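Putative cytochrome P450 154A1 (Streptomyces coelicolor, PDB 1ODO) is a haem-binding member of the cytochrome P450 family, modelled here with 4-phenyl-1H-imidazole. Local coordinates at residues A[290-296]-A[314-320]; A[49-54]-A[345-350]; A[384-388]-A[399-403]. All blocks are in the same frame, centred on the assembly; numbering follows the deposited sequence.

Interaction 1 (A[290-296]-A[314-320]). With HEM (protoporphyrin IX containing Fe), chain B.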
loop_
_atom_site.group_PDB
_atom_site.type_symbol
_atom_site.label_atom_id
_atom_site.label_comp_id
_atom_site.label_asym_id
_atom_site.label_seq_id
_atom_site.Cartn_x
_atom_site.Cartn_y
_atom_site.Cartn_z
ATOM N N LYS A 290 4.553 5.340 1.489
ATOM C CA LYS A 290 5.188 6.453 2.195
ATOM C C LYS A 290 4.373 7.729 2.362
ATOM O O LYS A 290 4.465 8.394 3.394
ATOM C CB LYS A 290 6.519 6.786 1.513
ATOM C CG LYS A 290 7.496 5.613 1.497
ATOM C CD LYS A 290 8.728 5.914 0.650
ATOM C CE LYS A 290 8.384 5.949 -0.832
ATOM N NZ LYS A 290 9.584 6.234 -1.677
ATOM N N HIS A 291 3.595 8.078 1.343
ATOM C CA HIS A 291 2.765 9.286 1.375
ATOM C C HIS A 291 1.421 8.913 0.771
ATOM O O HIS A 291 1.365 8.131 -0.183
ATOM C CB HIS A 291 3.402 10.392 0.529
ATOM C CG HIS A 291 4.789 10.763 0.950
ATOM N ND1 HIS A 291 5.050 11.583 2.028
ATOM C CD2 HIS A 291 5.995 10.430 0.431
ATOM C CE1 HIS A 291 6.356 11.739 2.154
ATOM N NE2 HIS A 291 6.953 11.049 1.197
ATOM N N LEU A 292 0.345 9.492 1.297
ATOM C CA LEU A 292 -0.985 9.182 0.786
ATOM C C LEU A 292 -1.757 10.367 0.215
ATOM O O LEU A 292 -2.255 11.208 0.952
ATOM C CB LEU A 292 -1.815 8.520 1.900
ATOM C CG LEU A 292 -3.067 7.690 1.564
ATOM C CD1 LEU A 292 -4.181 8.575 1.009
ATOM C CD2 LEU A 292 -2.690 6.604 0.567
ATOM N N PRO A 293 -1.846 10.458 -1.117
ATOM C CA PRO A 293 -2.590 11.560 -1.736
ATOM C C PRO A 293 -4.060 11.120 -1.792
ATOM O O PRO A 293 -4.343 9.989 -2.175
ATOM C CB PRO A 293 -1.961 11.661 -3.119
ATOM C CG PRO A 293 -1.625 10.245 -3.430
ATOM C CD PRO A 293 -1.079 9.702 -2.126
ATOM N N LEU A 294 -4.998 11.972 -1.388
ATOM C CA LEU A 294 -4.736 13.312 -0.888
ATOM C C LEU A 294 -5.981 13.679 -0.074
ATOM O O LEU A 294 -7.041 13.076 -0.251
ATOM C CB LEU A 294 -4.575 14.275 -2.069
ATOM C CG LEU A 294 -3.948 15.653 -1.849
ATOM C CD1 LEU A 294 -2.525 15.493 -1.324
ATOM C CD2 LEU A 294 -3.945 16.425 -3.176
ATOM N N ARG A 295 -5.851 14.645 0.829
ATOM C CA ARG A 295 -6.979 15.072 1.648
ATOM C C ARG A 295 -7.109 16.583 1.536
ATOM O O ARG A 295 -6.177 17.250 1.093
ATOM C CB ARG A 295 -6.780 14.650 3.106
ATOM C CG ARG A 295 -7.150 13.191 3.360
ATOM C CD ARG A 295 -6.928 12.812 4.819
ATOM N NE ARG A 295 -7.546 11.534 5.166
ATOM C CZ ARG A 295 -7.056 10.338 4.849
ATOM N NH1 ARG A 295 -5.923 10.226 4.166
ATOM N NH2 ARG A 295 -7.703 9.245 5.228
ATOM N N TYR A 296 -8.258 17.119 1.931
ATOM C CA TYR A 296 -8.484 18.559 1.852
ATOM C C TYR A 296 -9.166 19.104 3.096
ATOM O O TYR A 296 -9.944 18.412 3.745
ATOM C CB TYR A 296 -9.333 18.875 0.615
ATOM C CG TYR A 296 -9.017 17.942 -0.526
ATOM C CD1 TYR A 296 -9.746 16.767 -0.712
ATOM C CD2 TYR A 296 -7.898 18.157 -1.330
ATOM C CE1 TYR A 296 -9.359 15.820 -1.664
ATOM C CE2 TYR A 296 -7.501 17.222 -2.278
ATOM C CZ TYR A 296 -8.229 16.057 -2.438
ATOM O OH TYR A 296 -7.797 15.111 -3.341
ATOM N N PRO A 314 -4.780 21.244 0.151
ATOM C CA PRO A 314 -4.535 19.802 0.274
ATOM C C PRO A 314 -3.684 19.404 1.467
ATOM O O PRO A 314 -2.875 20.189 1.966
ATOM C CB PRO A 314 -3.848 19.440 -1.050
ATOM C CG PRO A 314 -4.182 20.588 -1.966
ATOM C CD PRO A 314 -4.112 21.771 -1.047
ATOM N N ILE A 315 -3.865 18.156 1.891
ATOM C CA ILE A 315 -3.143 17.589 3.024
ATOM C C ILE A 315 -2.596 16.229 2.610
ATOM O O ILE A 315 -3.353 15.346 2.205
ATOM C CB ILE A 315 -4.083 17.402 4.228
ATOM C CG1 ILE A 315 -4.590 18.766 4.697
ATOM C CG2 ILE A 315 -3.362 16.653 5.351
ATOM C CD1 ILE A 315 -5.711 18.690 5.721
ATOM N N LEU A 316 -1.282 16.071 2.710
ATOM C CA LEU A 316 -0.618 14.823 2.347
ATOM C C LEU A 316 -0.133 14.075 3.587
ATOM O O LEU A 316 0.760 14.542 4.285
ATOM C CB LEU A 316 0.581 15.119 1.442
ATOM C CG LEU A 316 1.374 13.914 0.928
ATOM C CD1 LEU A 316 0.601 13.224 -0.196
ATOM C CD2 LEU A 316 2.733 14.391 0.427
ATOM N N ALA A 317 -0.717 12.915 3.860
ATOM C CA ALA A 317 -0.312 12.135 5.025
ATOM C C ALA A 317 1.014 11.452 4.704
ATOM O O ALA A 317 1.081 10.615 3.803
ATOM C CB ALA A 317 -1.378 11.095 5.359
ATOM N N SER A 318 2.066 11.826 5.428
ATOM C CA SER A 318 3.396 11.249 5.220
ATOM C C SER A 318 3.663 10.209 6.308
ATOM O O SER A 318 4.395 10.449 7.270
ATOM C CB SER A 318 4.447 12.364 5.243
ATOM O OG SER A 318 4.268 13.230 4.129
ATOM N N TYR A 319 3.051 9.043 6.123
ATOM C CA TYR A 319 3.150 7.915 7.041
ATOM C C TYR A 319 4.523 7.363 7.391
ATOM O O TYR A 319 4.802 7.094 8.564
ATOM C CB TYR A 319 2.271 6.783 6.512
ATOM C CG TYR A 319 0.802 7.138 6.476
ATOM C CD1 TYR A 319 -0.008 6.723 5.423
ATOM C CD2 TYR A 319 0.214 7.856 7.517
ATOM C CE1 TYR A 319 -1.373 7.012 5.406
ATOM C CE2 TYR A 319 -1.150 8.149 7.512
ATOM C CZ TYR A 319 -1.934 7.720 6.453
ATOM O OH TYR A 319 -3.283 7.999 6.443
ATOM N N ALA A 320 5.368 7.170 6.383
ATOM C CA ALA A 320 6.706 6.639 6.615
ATOM C C ALA A 320 7.504 7.534 7.554
ATOM O O ALA A 320 8.121 7.047 8.503
ATOM C CB ALA A 320 7.444 6.471 5.289
HETATM C CHA HEM B . -6.510 2.066 2.042
HETATM C CHB HEM B . -7.434 -2.385 0.454
HETATM C CHC HEM B . -2.914 -3.710 1.514
HETATM C CHD HEM B . -2.003 0.741 3.073
HETATM C C1A HEM B . -7.181 0.982 1.531
HETATM C C2A HEM B . -8.572 0.959 1.089
HETATM C C3A HEM B . -8.829 -0.279 0.642
HETATM C C4A HEM B . -7.615 -1.070 0.793
HETATM C CMA HEM B . -10.148 -0.815 0.059
HETATM C CAA HEM B . -9.525 2.172 1.147
HETATM C CBA HEM B . -10.159 2.301 2.544
HETATM C CGA HEM B . -11.114 3.480 2.727
HETATM O O1A HEM B . -10.801 4.554 2.101
HETATM O O2A HEM B . -12.095 3.331 3.453
HETATM C C1B HEM B . -6.295 -3.133 0.591
HETATM C C2B HEM B . -6.176 -4.525 0.198
HETATM C C3B HEM B . -4.901 -4.907 0.495
HETATM C C4B HEM B . -4.228 -3.764 1.069
HETATM C CMB HEM B . -7.309 -5.361 -0.434
HETATM C CAB HEM B . -4.226 -6.278 0.286
HETATM C CBB HEM B . -4.824 -7.415 1.130
HETATM C C1C HEM B . -2.272 -2.601 2.045
HETATM C C2C HEM B . -0.870 -2.595 2.490
HETATM C C3C HEM B . -0.609 -1.341 2.924
HETATM C C4C HEM B . -1.831 -0.580 2.759
HETATM C CMC HEM B . 0.060 -3.846 2.423
HETATM C CAC HEM B . 0.688 -0.711 3.497
HETATM C CBC HEM B . 1.428 -1.506 4.579
HETATM C C1D HEM B . -3.131 1.500 2.931
HETATM C C2D HEM B . -3.253 2.900 3.263
HETATM C C3D HEM B . -4.518 3.280 2.965
HETATM C C4D HEM B . -5.195 2.107 2.459
HETATM C CMD HEM B . -2.111 3.766 3.833
HETATM C CAD HEM B . -5.096 4.696 3.114
HETATM C CBD HEM B . -5.337 5.230 4.530
HETATM C CGD HEM B . -5.839 6.650 4.381
HETATM O O1D HEM B . -5.096 7.582 4.714
HETATM O O2D HEM B . -6.979 6.788 3.880
HETATM N NA HEM B . -6.632 -0.265 1.346
HETATM N NB HEM B . -5.086 -2.686 1.116
HETATM N NC HEM B . -2.835 -1.362 2.226
HETATM N ND HEM B . -4.336 1.017 2.428
HETATM FE FE HEM B . -4.722 -0.812 1.796
HETATM O O HOH W 1 -3.823 12.388 2.884
#
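Arg295 and Ile315 face each other as an antiparallel hydrogen-bonded pair and, with Leu316, bury the most surface. Ile315 N gives its hydrogen to Arg295 O at 2.6 Å, and Arg295 N returns one to Ile315 O at 2.9 Å. Their CB atoms lie on the same side of the sheet. Leu316 turns to the other side. Leu316 CG is anti to the backbone N (chi1 -178°), which carries Leu316 CD1 to 3.7 Å from Leu292 O and near CD1 of Leu294. Between Leu292 and Arg295 the register slips by one residue, a beta bulge that holds the cis peptide before Leu294. A water sits at the bulge and bonds to Leu292 O, Ile315 O, Ala317 N and Arg295 NH1. Strands 292-297 and 314-317 are inner neighbours in the mixed sheet of the P450 fold. The Arg295 chain runs extended from CG to NE and brings its guanidinium edge-on to one haem propionate. Arg295 NH1 meets HEM O1D at 2.8 Å and Arg295 NH2 meets HEM O2D at 2.9 Å. Tyr319 OH donates to the same HEM O1D at 2.5 Å, so three bonds from these segments grip this carboxylate. His291 ND1 and Ser318 OG share a hydrogen bond of 2.8 Å in the plane of the imidazole, while Glu20 OE2 is hydrogen-bonded to His291 NE2 and Ser42 to Ser318 OG.

Interaction 2 (A[49-54]-A[345-350]). With HEM (protoporphyrin IX containing Fe), chain B.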
loop_
_atom_site.group_PDB
_atom_site.type_symbol
_atom_site.label_atom_id
_atom_site.label_comp_id
_atom_site.label_asym_id
_atom_site.label_seq_id
_atom_site.Cartn_x
_atom_site.Cartn_y
_atom_site.Cartn_z
ATOM N N LEU A 49 -1.474 14.091 12.781
ATOM C CA LEU A 49 -2.025 13.292 11.696
ATOM C C LEU A 49 -3.276 12.526 12.156
ATOM O O LEU A 49 -4.297 12.536 11.471
ATOM C CB LEU A 49 -0.952 12.338 11.159
ATOM C CG LEU A 49 -1.149 11.713 9.774
ATOM C CD1 LEU A 49 -1.655 12.749 8.769
ATOM C CD2 LEU A 49 0.187 11.127 9.312
ATOM N N LYS A 50 -3.211 11.881 13.316
ATOM C CA LYS A 50 -4.365 11.134 13.818
ATOM C C LYS A 50 -5.567 12.045 14.050
ATOM O O LYS A 50 -6.715 11.628 13.867
ATOM C CB LYS A 50 -4.014 10.398 15.110
ATOM C CG LYS A 50 -3.141 9.169 14.897
ATOM C CD LYS A 50 -2.815 8.520 16.229
ATOM C CE LYS A 50 -2.070 7.217 16.059
ATOM N NZ LYS A 50 -1.754 6.639 17.399
ATOM N N GLN A 51 -5.313 13.282 14.463
ATOM C CA GLN A 51 -6.405 14.220 14.700
ATOM C C GLN A 51 -7.032 14.591 13.357
ATOM O O GLN A 51 -8.254 14.621 13.219
ATOM C CB GLN A 51 -5.891 15.477 15.406
ATOM C CG GLN A 51 -5.282 15.179 16.761
ATOM C CD GLN A 51 -4.679 16.397 17.422
ATOM O OE1 GLN A 51 -4.117 17.266 16.753
ATOM N NE2 GLN A 51 -4.772 16.458 18.748
ATOM N N LEU A 52 -6.194 14.866 12.362
ATOM C CA LEU A 52 -6.701 15.228 11.042
ATOM C C LEU A 52 -7.467 14.068 10.410
ATOM O O LEU A 52 -8.501 14.272 9.772
ATOM C CB LEU A 52 -5.551 15.645 10.121
ATOM C CG LEU A 52 -4.831 16.938 10.525
ATOM C CD1 LEU A 52 -3.602 17.126 9.649
ATOM C CD2 LEU A 52 -5.783 18.129 10.385
ATOM N N LEU A 53 -6.957 12.853 10.601
ATOM C CA LEU A 53 -7.580 11.649 10.052
ATOM C C LEU A 53 -8.893 11.222 10.723
ATOM O O LEU A 53 -9.534 10.266 10.283
ATOM C CB LEU A 53 -6.582 10.487 10.103
ATOM C CG LEU A 53 -5.324 10.639 9.238
ATOM C CD1 LEU A 53 -4.353 9.482 9.491
ATOM C CD2 LEU A 53 -5.731 10.672 7.777
ATOM N N THR A 54 -9.289 11.916 11.787
ATOM C CA THR A 54 -10.531 11.585 12.488
ATOM C C THR A 54 -11.436 12.806 12.619
ATOM O O THR A 54 -12.477 12.754 13.276
ATOM C CB THR A 54 -10.259 11.032 13.910
ATOM O OG1 THR A 54 -9.435 11.951 14.639
ATOM C CG2 THR A 54 -9.574 9.675 13.833
ATOM N N LEU A 345 1.438 3.908 11.485
ATOM C CA LEU A 345 0.428 4.440 10.575
ATOM C C LEU A 345 0.542 3.881 9.154
ATOM O O LEU A 345 0.094 4.513 8.196
ATOM C CB LEU A 345 0.535 5.967 10.528
ATOM C CG LEU A 345 0.029 6.693 11.780
ATOM C CD1 LEU A 345 0.464 8.151 11.760
ATOM C CD2 LEU A 345 -1.490 6.591 11.828
ATOM N N ALA A 346 1.136 2.701 9.013
ATOM C CA ALA A 346 1.284 2.101 7.688
ATOM C C ALA A 346 -0.071 1.882 7.005
ATOM O O ALA A 346 -0.174 1.955 5.778
ATOM C CB ALA A 346 2.038 0.776 7.792
ATOM N N PHE A 347 -1.103 1.615 7.804
ATOM C CA PHE A 347 -2.452 1.381 7.281
ATOM C C PHE A 347 -3.388 2.568 7.466
ATOM O O PHE A 347 -4.579 2.475 7.177
ATOM C CB PHE A 347 -3.084 0.176 7.975
ATOM C CG PHE A 347 -2.423 -1.135 7.657
ATOM C CD1 PHE A 347 -1.953 -1.956 8.680
ATOM C CD2 PHE A 347 -2.321 -1.577 6.341
ATOM C CE1 PHE A 347 -1.394 -3.203 8.396
ATOM C CE2 PHE A 347 -1.765 -2.819 6.050
ATOM C CZ PHE A 347 -1.301 -3.634 7.083
ATOM N N GLY A 348 -2.861 3.683 7.950
ATOM C CA GLY A 348 -3.710 4.837 8.152
ATOM C C GLY A 348 -4.296 4.833 9.551
ATOM O O GLY A 348 -3.796 4.149 10.444
ATOM N N HIS A 349 -5.374 5.582 9.739
ATOM C CA HIS A 349 -6.022 5.669 11.042
ATOM C C HIS A 349 -7.420 6.213 10.834
ATOM O O HIS A 349 -7.616 7.120 10.037
ATOM C CB HIS A 349 -5.219 6.630 11.932
ATOM C CG HIS A 349 -5.734 6.742 13.334
ATOM N ND1 HIS A 349 -6.423 7.845 13.789
ATOM C CD2 HIS A 349 -5.643 5.896 14.387
ATOM C CE1 HIS A 349 -6.731 7.675 15.062
ATOM N NE2 HIS A 349 -6.269 6.500 15.450
ATOM N N GLY A 350 -8.399 5.663 11.541
ATOM C CA GLY A 350 -9.753 6.157 11.377
ATOM C C GLY A 350 -10.636 5.343 10.452
ATOM O O GLY A 350 -10.376 4.164 10.201
HETATM C CHA HEM B . -6.510 2.066 2.042
HETATM C CHB HEM B . -7.434 -2.385 0.454
HETATM C CHC HEM B . -2.914 -3.710 1.514
HETATM C CHD HEM B . -2.003 0.741 3.073
HETATM C C1A HEM B . -7.181 0.982 1.531
HETATM C C2A HEM B . -8.572 0.959 1.089
HETATM C C3A HEM B . -8.829 -0.279 0.642
HETATM C C4A HEM B . -7.615 -1.070 0.793
HETATM C CMA HEM B . -10.148 -0.815 0.059
HETATM C CAA HEM B . -9.525 2.172 1.147
HETATM C CBA HEM B . -10.159 2.301 2.544
HETATM C CGA HEM B . -11.114 3.480 2.727
HETATM O O1A HEM B . -10.801 4.554 2.101
HETATM O O2A HEM B . -12.095 3.331 3.453
HETATM C C1B HEM B . -6.295 -3.133 0.591
HETATM C C2B HEM B . -6.176 -4.525 0.198
HETATM C C3B HEM B . -4.901 -4.907 0.495
HETATM C C4B HEM B . -4.228 -3.764 1.069
HETATM C CMB HEM B . -7.309 -5.361 -0.434
HETATM C CAB HEM B . -4.226 -6.278 0.286
HETATM C CBB HEM B . -4.824 -7.415 1.130
HETATM C C1C HEM B . -2.272 -2.601 2.045
HETATM C C2C HEM B . -0.870 -2.595 2.490
HETATM C C3C HEM B . -0.609 -1.341 2.924
HETATM C C4C HEM B . -1.831 -0.580 2.759
HETATM C CMC HEM B . 0.060 -3.846 2.423
HETATM C CAC HEM B . 0.688 -0.711 3.497
HETATM C CBC HEM B . 1.428 -1.506 4.579
HETATM C C1D HEM B . -3.131 1.500 2.931
HETATM C C2D HEM B . -3.253 2.900 3.263
HETATM C C3D HEM B . -4.518 3.280 2.965
HETATM C C4D HEM B . -5.195 2.107 2.459
HETATM C CMD HEM B . -2.111 3.766 3.833
HETATM C CAD HEM B . -5.096 4.696 3.114
HETATM C CBD HEM B . -5.337 5.230 4.530
HETATM C CGD HEM B . -5.839 6.650 4.381
HETATM O O1D HEM B . -5.096 7.582 4.714
HETATM O O2D HEM B . -6.979 6.788 3.880
HETATM N NA HEM B . -6.632 -0.265 1.346
HETATM N NB HEM B . -5.086 -2.686 1.116
HETATM N NC HEM B . -2.835 -1.362 2.226
HETATM N ND HEM B . -4.336 1.017 2.428
HETATM FE FE HEM B . -4.722 -0.812 1.796
#
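Lys50 lays its aliphatic chain over the imidazole of His349. Lys50 CG sits 3.8 Å from the centroid of the His349 ring and only 13° off the ring normal, a CH-pi contact over the face. The ring reaches this place because His349 CG is anti to its backbone N (chi1 -176°). Thr54 CG2 also approaches the ring, obliquely, at 3.6 Å from His349 ND1. This part of the contact is partly open to solvent.

The inner part is buried and largely apolar. Leu53 points at the loop, with its CB 3.5 Å from His349 O and its CD1 against His349 CB. Leu49 and Leu345 lie alongside, pointing oppositely, and Leu49 CD2 meets Leu345 CD1 at 3.9 Å. Tyr319 packs on all three leucines, and Trp328 lies against Lys50 and Leu345.

Thr54 OG1 bonds back to Lys50 O at 2.8 Å. This fixes the rotation of Thr54 and sets its methyl toward the ring. In 345-350 a type I beta turn runs from Leu345 to Gly348, closed by Gly348 N to Leu345 O. The turn overlaps the start of the haem-binding loop of the P450 fold, whose signature begins at Phe347 and includes Cys354, on which Phe347 packs. Phe347 CE2 lies 3.6 Å from HEM C3C, and Gly348 CA lies 4.0 Å from HEM CBD of the propionate arm.

Lys50 NZ stays 4.9 Å from His349 NE2, and a positive charge on the lysine would probably disfavour protonation of the histidine slightly. Between segment 49-54, which carries part of helix 46-52, and the haem-binding loop the contact is van der Waals and CH-pi packing, with no direct hydrogen bond.

Interaction 3 (A[384-388]-A[399-403])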
loop_
_atom_site.group_PDB
_atom_site.type_symbol
_atom_site.label_atom_id
_atom_site.label_comp_id
_atom_site.label_asym_id
_atom_site.label_seq_id
_atom_site.Cartn_x
_atom_site.Cartn_y
_atom_site.Cartn_z
ATOM N N ALA A 384 27.077 -7.058 -0.674
ATOM C CA ALA A 384 27.754 -5.818 -1.048
ATOM C C ALA A 384 27.050 -5.062 -2.171
ATOM O O ALA A 384 27.327 -3.886 -2.406
ATOM C CB ALA A 384 29.197 -6.117 -1.446
ATOM N N GLU A 385 26.140 -5.736 -2.864
ATOM C CA GLU A 385 25.406 -5.116 -3.959
ATOM C C GLU A 385 24.313 -4.183 -3.450
ATOM O O GLU A 385 23.507 -4.558 -2.598
ATOM C CB GLU A 385 24.789 -6.195 -4.848
ATOM C CG GLU A 385 23.807 -5.673 -5.877
ATOM C CD GLU A 385 23.273 -6.773 -6.771
ATOM O OE1 GLU A 385 22.891 -7.840 -6.241
ATOM O OE2 GLU A 385 23.228 -6.568 -8.002
ATOM N N GLU A 386 24.292 -2.962 -3.973
ATOM C CA GLU A 386 23.292 -1.984 -3.567
ATOM C C GLU A 386 22.008 -2.276 -4.334
ATOM O O GLU A 386 22.020 -2.389 -5.560
ATOM C CB GLU A 386 23.784 -0.569 -3.875
ATOM N N LEU A 387 20.904 -2.421 -3.611
ATOM C CA LEU A 387 19.621 -2.700 -4.244
ATOM C C LEU A 387 18.821 -1.404 -4.274
ATOM O O LEU A 387 18.265 -0.982 -3.260
ATOM C CB LEU A 387 18.867 -3.782 -3.462
ATOM C CG LEU A 387 19.584 -5.133 -3.335
ATOM C CD1 LEU A 387 18.756 -6.082 -2.486
ATOM C CD2 LEU A 387 19.810 -5.730 -4.717
ATOM N N PRO A 388 18.757 -0.755 -5.446
ATOM C CA PRO A 388 18.029 0.504 -5.620
ATOM C C PRO A 388 16.536 0.382 -5.338
ATOM O O PRO A 388 15.937 -0.680 -5.516
ATOM C CB PRO A 388 18.326 0.875 -7.069
ATOM C CG PRO A 388 18.431 -0.469 -7.732
ATOM C CD PRO A 388 19.268 -1.246 -6.738
ATOM N N GLN A 399 13.915 -2.716 -6.144
ATOM C CA GLN A 399 13.615 -3.108 -7.517
ATOM C C GLN A 399 13.784 -4.614 -7.682
ATOM O O GLN A 399 13.107 -5.244 -8.495
ATOM C CB GLN A 399 14.536 -2.365 -8.485
ATOM C CG GLN A 399 14.191 -0.891 -8.634
ATOM C CD GLN A 399 15.106 -0.172 -9.609
ATOM O OE1 GLN A 399 15.476 -0.719 -10.646
ATOM N NE2 GLN A 399 15.463 1.063 -9.284
ATOM N N ARG A 400 14.687 -5.182 -6.894
ATOM C CA ARG A 400 14.960 -6.612 -6.933
ATOM C C ARG A 400 15.444 -7.075 -5.562
ATOM O O ARG A 400 15.944 -6.274 -4.772
ATOM C CB ARG A 400 16.017 -6.901 -8.001
ATOM C CG ARG A 400 17.259 -6.035 -7.878
ATOM C CD ARG A 400 18.035 -5.933 -9.194
ATOM N NE ARG A 400 18.448 -7.237 -9.706
ATOM C CZ ARG A 400 17.667 -8.042 -10.418
ATOM N NH1 ARG A 400 16.427 -7.675 -10.713
ATOM N NH2 ARG A 400 18.124 -9.218 -10.831
ATOM N N LEU A 401 15.281 -8.363 -5.277
ATOM C CA LEU A 401 15.706 -8.926 -4.000
ATOM C C LEU A 401 16.390 -10.260 -4.280
ATOM O O LEU A 401 15.821 -11.329 -4.041
ATOM C CB LEU A 401 14.499 -9.125 -3.075
ATOM C CG LEU A 401 14.803 -9.525 -1.627
ATOM C CD1 LEU A 401 15.731 -8.500 -0.982
ATOM C CD2 LEU A 401 13.510 -9.626 -0.843
ATOM N N PRO A 402 17.625 -10.204 -4.811
ATOM C CA PRO A 402 18.453 -11.365 -5.160
ATOM C C PRO A 402 18.914 -12.146 -3.937
ATOM O O PRO A 402 19.617 -11.609 -3.080
ATOM C CB PRO A 402 19.638 -10.740 -5.911
ATOM C CG PRO A 402 19.085 -9.433 -6.427
ATOM C CD PRO A 402 18.285 -8.960 -5.238
ATOM N N VAL A 403 18.521 -13.412 -3.865
ATOM C CA VAL A 403 18.897 -14.263 -2.744
ATOM C C VAL A 403 19.391 -15.632 -3.203
ATOM O O VAL A 403 19.244 -16.008 -4.368
ATOM C CB VAL A 403 17.702 -14.530 -1.798
ATOM C CG1 VAL A 403 17.167 -13.224 -1.224
ATOM C CG2 VAL A 403 16.611 -15.277 -2.556
HETATM O O HOH W 2 16.981 -3.181 -6.159
#
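Leu387 CD2 rests on the CD edge of the Pro402 ring, 3.6 Å from Pro402 CD. The other methyl, Leu387 CD1, lies 3.6 Å from Arg400 O and 4.2 Å from Leu401 CD1. Leu387 CG stands anti to its own carbonyl carbon (chi1 -59°), which turns the branch toward 399-403. Glu385 comes in across the same proline. Its extended chain brings Glu385 OE1 to 4.1 Å from Pro402 CG.

At the other end Pro388 crosses Gln399. The amide NE2 of Gln399 lies 3.6 Å from Pro388 CB, and it is bonded to the carbonyl of Pro389. The backbones meet here too. Gln399 N donates to Pro388 O at 2.9 Å, and the bond is nearly straight, at 169°. A water donates to Pro388 O and accepts from Arg400 N, so one carbonyl takes two bonds and links the segment to two successive residues.

Further out, helix 247-260 backs the inner side. His256 touches both Leu387 and Leu401, and Val255 also packs on Leu401. Asp139 receives the backbone N of Leu401 and makes a long, weak ion pair with Arg400.

The two segments run roughly antiparallel, and the residues between them include no helix or strand. They belong to a long irregular connection between two neighbouring antiparallel strands, 379-380 and 402-404. Strand 402-404 is the middle one of the three-stranded antiparallel sheet that joins strand 138-139 to the C-terminal strands of this P450.

Overall arrangement
Going from the N terminus, 49-54 comes first, on helix 46-52 and the residues after it. It pairs with 345-350, so interaction 2 closes a long loop of 290 residues that includes most of the helices. Interaction 1 lies wholly within that loop and closes a short one of 17 residues, which holds a two-stranded hairpin. The two contacts touch through Tyr319 and Arg295. Both also reach the haem, so the mixed sheet, the early helix and the haem-binding loop are tied together. Interaction 3 follows in series, closing ten residues. It braces the connection between strands 379-380 and 402-404, on the opposite side of the chain's centre from interaction 2.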